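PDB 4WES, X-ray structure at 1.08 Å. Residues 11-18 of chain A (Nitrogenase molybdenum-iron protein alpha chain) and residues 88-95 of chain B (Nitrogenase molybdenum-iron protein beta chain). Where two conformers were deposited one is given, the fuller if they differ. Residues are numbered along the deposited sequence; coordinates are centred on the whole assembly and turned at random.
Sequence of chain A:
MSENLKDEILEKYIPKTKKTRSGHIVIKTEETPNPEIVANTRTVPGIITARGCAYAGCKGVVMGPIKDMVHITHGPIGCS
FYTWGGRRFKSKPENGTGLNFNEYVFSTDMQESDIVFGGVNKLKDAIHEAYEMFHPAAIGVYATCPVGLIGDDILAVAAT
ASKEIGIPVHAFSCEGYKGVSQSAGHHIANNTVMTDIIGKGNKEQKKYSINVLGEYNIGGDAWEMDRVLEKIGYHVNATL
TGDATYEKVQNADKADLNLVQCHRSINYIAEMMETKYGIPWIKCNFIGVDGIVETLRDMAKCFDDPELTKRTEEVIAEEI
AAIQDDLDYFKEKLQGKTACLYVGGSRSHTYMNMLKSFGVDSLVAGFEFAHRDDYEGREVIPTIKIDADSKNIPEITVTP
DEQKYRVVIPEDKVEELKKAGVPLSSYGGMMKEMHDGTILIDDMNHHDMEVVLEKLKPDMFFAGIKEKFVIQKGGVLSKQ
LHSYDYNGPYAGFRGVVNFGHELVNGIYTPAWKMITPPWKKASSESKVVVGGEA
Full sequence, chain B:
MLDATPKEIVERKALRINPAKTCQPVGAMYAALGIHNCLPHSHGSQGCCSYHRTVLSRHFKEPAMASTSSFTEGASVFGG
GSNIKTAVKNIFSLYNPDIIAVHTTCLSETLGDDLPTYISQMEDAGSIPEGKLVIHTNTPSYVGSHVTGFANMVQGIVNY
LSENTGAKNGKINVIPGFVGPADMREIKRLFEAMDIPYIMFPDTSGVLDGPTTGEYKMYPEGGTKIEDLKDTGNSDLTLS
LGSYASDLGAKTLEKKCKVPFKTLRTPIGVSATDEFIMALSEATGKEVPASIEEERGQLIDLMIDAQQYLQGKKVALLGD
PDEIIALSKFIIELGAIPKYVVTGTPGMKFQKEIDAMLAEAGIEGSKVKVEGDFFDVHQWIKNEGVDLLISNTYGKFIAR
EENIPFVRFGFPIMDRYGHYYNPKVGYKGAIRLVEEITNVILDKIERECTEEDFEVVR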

# COMPACT_ATOMS: atom_id res chain seq x y z
N GLU A 11 27.72 37.56 16.77
CA GLU A 11 28.08 37.61 18.18
C GLU A 11 28.70 36.33 18.69
O GLU A 11 29.65 36.38 19.46
N LYS A 12 28.15 35.18 18.31
CA LYS A 12 28.55 33.92 18.95
C LYS A 12 29.86 33.32 18.40
O LYS A 12 30.47 32.42 19.03
N TYR A 13 30.29 33.81 17.24
CA TYR A 13 31.52 33.30 16.66
C TYR A 13 32.73 33.59 17.54
O TYR A 13 32.82 34.68 18.13
N ILE A 14 33.65 32.65 17.61
CA ILE A 14 34.93 32.92 18.29
C ILE A 14 35.69 33.98 17.49
O ILE A 14 35.38 34.20 16.32
N PRO A 15 36.66 34.66 18.12
CA PRO A 15 37.22 35.84 17.44
C PRO A 15 37.78 35.60 16.03
O PRO A 15 37.50 36.40 15.13
N LYS A 16 38.51 34.50 15.83
CA LYS A 16 39.09 34.22 14.50
C LYS A 16 37.98 34.09 13.46
O LYS A 16 38.05 34.61 12.34
N THR A 17 36.96 33.31 13.81
CA THR A 17 35.85 33.06 12.90
C THR A 17 35.00 34.31 12.67
O THR A 17 34.55 34.54 11.55
N LYS A 18 34.79 35.10 13.72
CA LYS A 18 34.05 36.33 13.61
C LYS A 18 34.70 37.24 12.59
O LYS A 18 34.04 37.80 11.72
N VAL B 88 36.89 21.68 15.43
CA VAL B 88 36.45 21.36 16.78
C VAL B 88 36.21 22.65 17.59
O VAL B 88 35.25 22.73 18.39
N LYS B 89 37.06 23.67 17.37
CA LYS B 89 36.87 24.94 18.07
C LYS B 89 35.55 25.61 17.66
O LYS B 89 34.85 26.19 18.51
N ASN B 90 35.21 25.55 16.38
CA ASN B 90 33.94 26.11 15.92
C ASN B 90 32.75 25.28 16.34
O ASN B 90 31.68 25.85 16.68
N ILE B 91 32.90 23.96 16.35
CA ILE B 91 31.79 23.09 16.71
C ILE B 91 31.40 23.31 18.16
O ILE B 91 30.22 23.49 18.49
N PHE B 92 32.36 23.24 19.07
CA PHE B 92 31.97 23.36 20.48
C PHE B 92 31.43 24.76 20.79
O PHE B 92 30.46 24.89 21.53
N SER B 93 32.03 25.80 20.20
CA SER B 93 31.58 27.18 20.47
C SER B 93 30.20 27.48 19.90
O SER B 93 29.36 28.06 20.59
N LEU B 94 29.94 27.09 18.65
CA LEU B 94 28.68 27.42 18.01
C LEU B 94 27.59 26.46 18.33
O LEU B 94 26.43 26.87 18.40
N TYR B 95 27.91 25.16 18.39
CA TYR B 95 26.90 24.12 18.39
C TYR B 95 26.87 23.25 19.63
O TYR B 95 25.91 22.50 19.82

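The chain B stretch is helical and presents Lys B89, Asn B90, Ser B93 and Leu B94 to chain A, whereas Val B88, Ile B91 and Phe B92 lie out of reach. Lys B89 points toward chain A with chi1 m and the rest of its chain t; its contribution is apolar, CB lying 4.1 Å from CD1 of Ile A14.

One residue on, Asn B90 leaves its helix sideways, but its m rotamer (chi2 -61°) brings the amide closer to chain A. Its OD1 accepts a short hydrogen bond from OG1 of Thr A17 (2.6 Å), which is m at chi1 and directed toward the helix. Two waters reinforce this polar centre. Water 1 accepts from the backbone N of Ile A14 (3.0 Å) and donates to both Asn B90 OD1 (2.9 Å) and Ser B93 OG (3.0 Å), so the amide of the N-cap residue is tied to chain B through solvent. Water 2 donates to Thr A17 OG1 (2.7 Å) and accepts from Asn B90 ND2 (3.0 Å), giving the Asn–Thr pair a second, indirect link.

Ser B93, chi1 p, points toward chain A, where its OG lies 3.4 Å from CG2 of Ile A14. Ile A14 (p, t) also points toward the helix, and its CD1 reaches Lys B89 and Asn B90.

Leu B94 (m, t) has the largest area covered by the other stretch. Its CB sets off sideways, yet CD2 packs 3.9 Å from CD1 of Tyr A13 (chi1 m), approaching that ring obliquely, and 4.1 Å from CG of Lys A12. The all-t chain of Lys A12 places NZ 3.0 Å from the carbonyl O of Leu B94, to which it donates a hydrogen bond. The CA-to-CB bond of Tyr B95 points away, and although the end of the side chain comes nearer, it makes no contact with the chain A stretch.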

# COMPACT_ATOMS: atom_id res chain seq x y z
CB GLU A 11 26.85 37.99 19.01
CG GLU A 11 27.13 38.00 20.51
CD GLU A 11 28.05 39.13 20.92
OE1 GLU A 11 28.64 39.05 22.03
OE2 GLU A 11 28.18 40.09 20.14
CB LYS A 12 27.41 32.89 18.83
CG LYS A 12 27.52 31.69 19.74
CD LYS A 12 26.29 30.81 19.61
CE LYS A 12 26.28 29.63 20.56
NZ LYS A 12 25.11 28.73 20.28
CB TYR A 13 31.76 33.97 15.33
CG TYR A 13 30.87 33.59 14.16
CD1 TYR A 13 30.77 32.27 13.71
CD2 TYR A 13 30.28 34.56 13.38
CE1 TYR A 13 30.02 31.94 12.60
CE2 TYR A 13 29.54 34.24 12.26
CZ TYR A 13 29.41 32.92 11.89
OH TYR A 13 28.77 32.60 10.71
CB ILE A 14 35.76 31.62 18.45
CG1 ILE A 14 36.19 31.07 17.08
CG2 ILE A 14 35.03 30.61 19.29
CD1 ILE A 14 36.97 29.77 17.20
CB PRO A 15 38.32 36.31 18.41
CG PRO A 15 37.77 35.90 19.73
CD PRO A 15 37.08 34.59 19.53
CB LYS A 16 39.99 32.98 14.56
CG LYS A 16 40.72 32.61 13.28
CD LYS A 16 41.66 31.42 13.49
CE LYS A 16 42.27 30.92 12.18
NZ LYS A 16 43.37 29.94 12.41
CB THR A 17 35.00 31.92 13.47
OG1 THR A 17 35.87 30.81 13.73
CG2 THR A 17 33.89 31.51 12.49
CB LYS A 18 33.93 37.00 14.98
CG LYS A 18 32.93 38.12 15.05
CD LYS A 18 32.91 38.79 16.43
CE LYS A 18 31.69 39.67 16.59
NZ LYS A 18 31.69 40.39 17.91
CB VAL B 88 37.43 20.39 17.43
CG1 VAL B 88 37.31 20.30 18.93
CG2 VAL B 88 37.27 19.02 16.83
CB LYS B 89 38.05 25.89 17.84
CG LYS B 89 39.37 25.30 18.28
CD LYS B 89 40.51 26.30 18.08
CE LYS B 89 41.85 25.60 17.92
NZ LYS B 89 42.98 26.56 18.01
CB ASN B 90 33.96 26.33 14.42
CG ASN B 90 34.85 27.49 14.04
OD1 ASN B 90 34.59 28.62 14.47
ND2 ASN B 90 35.89 27.24 13.24
CB ILE B 91 32.15 21.64 16.46
CG1 ILE B 91 32.26 21.38 14.96
CG2 ILE B 91 31.12 20.74 17.08
CD1 ILE B 91 33.06 20.14 14.60
CB PHE B 92 33.11 22.99 21.43
CG PHE B 92 33.35 21.51 21.52
CD1 PHE B 92 32.35 20.68 21.94
CD2 PHE B 92 34.58 20.94 21.23
CE1 PHE B 92 32.54 19.32 22.06
CE2 PHE B 92 34.78 19.59 21.35
CZ PHE B 92 33.77 18.76 21.76
CB SER B 93 32.60 28.20 19.94
OG SER B 93 32.75 28.15 18.50
CB LEU B 94 28.83 27.49 16.49
CG LEU B 94 29.61 28.64 15.91
CD1 LEU B 94 29.69 28.49 14.39
CD2 LEU B 94 28.98 29.97 16.27
CB TYR B 95 27.05 23.28 17.11
CG TYR B 95 26.97 24.14 15.84
CD1 TYR B 95 25.88 24.97 15.61
CD2 TYR B 95 28.01 24.17 14.94
CE1 TYR B 95 25.81 25.78 14.49
CE2 TYR B 95 27.94 24.96 13.79
CZ TYR B 95 26.85 25.78 13.60
OH TYR B 95 26.77 26.58 12.48
O HOH W 1 32.86 30.13 16.20
O HOH W 2 38.02 29.36 12.91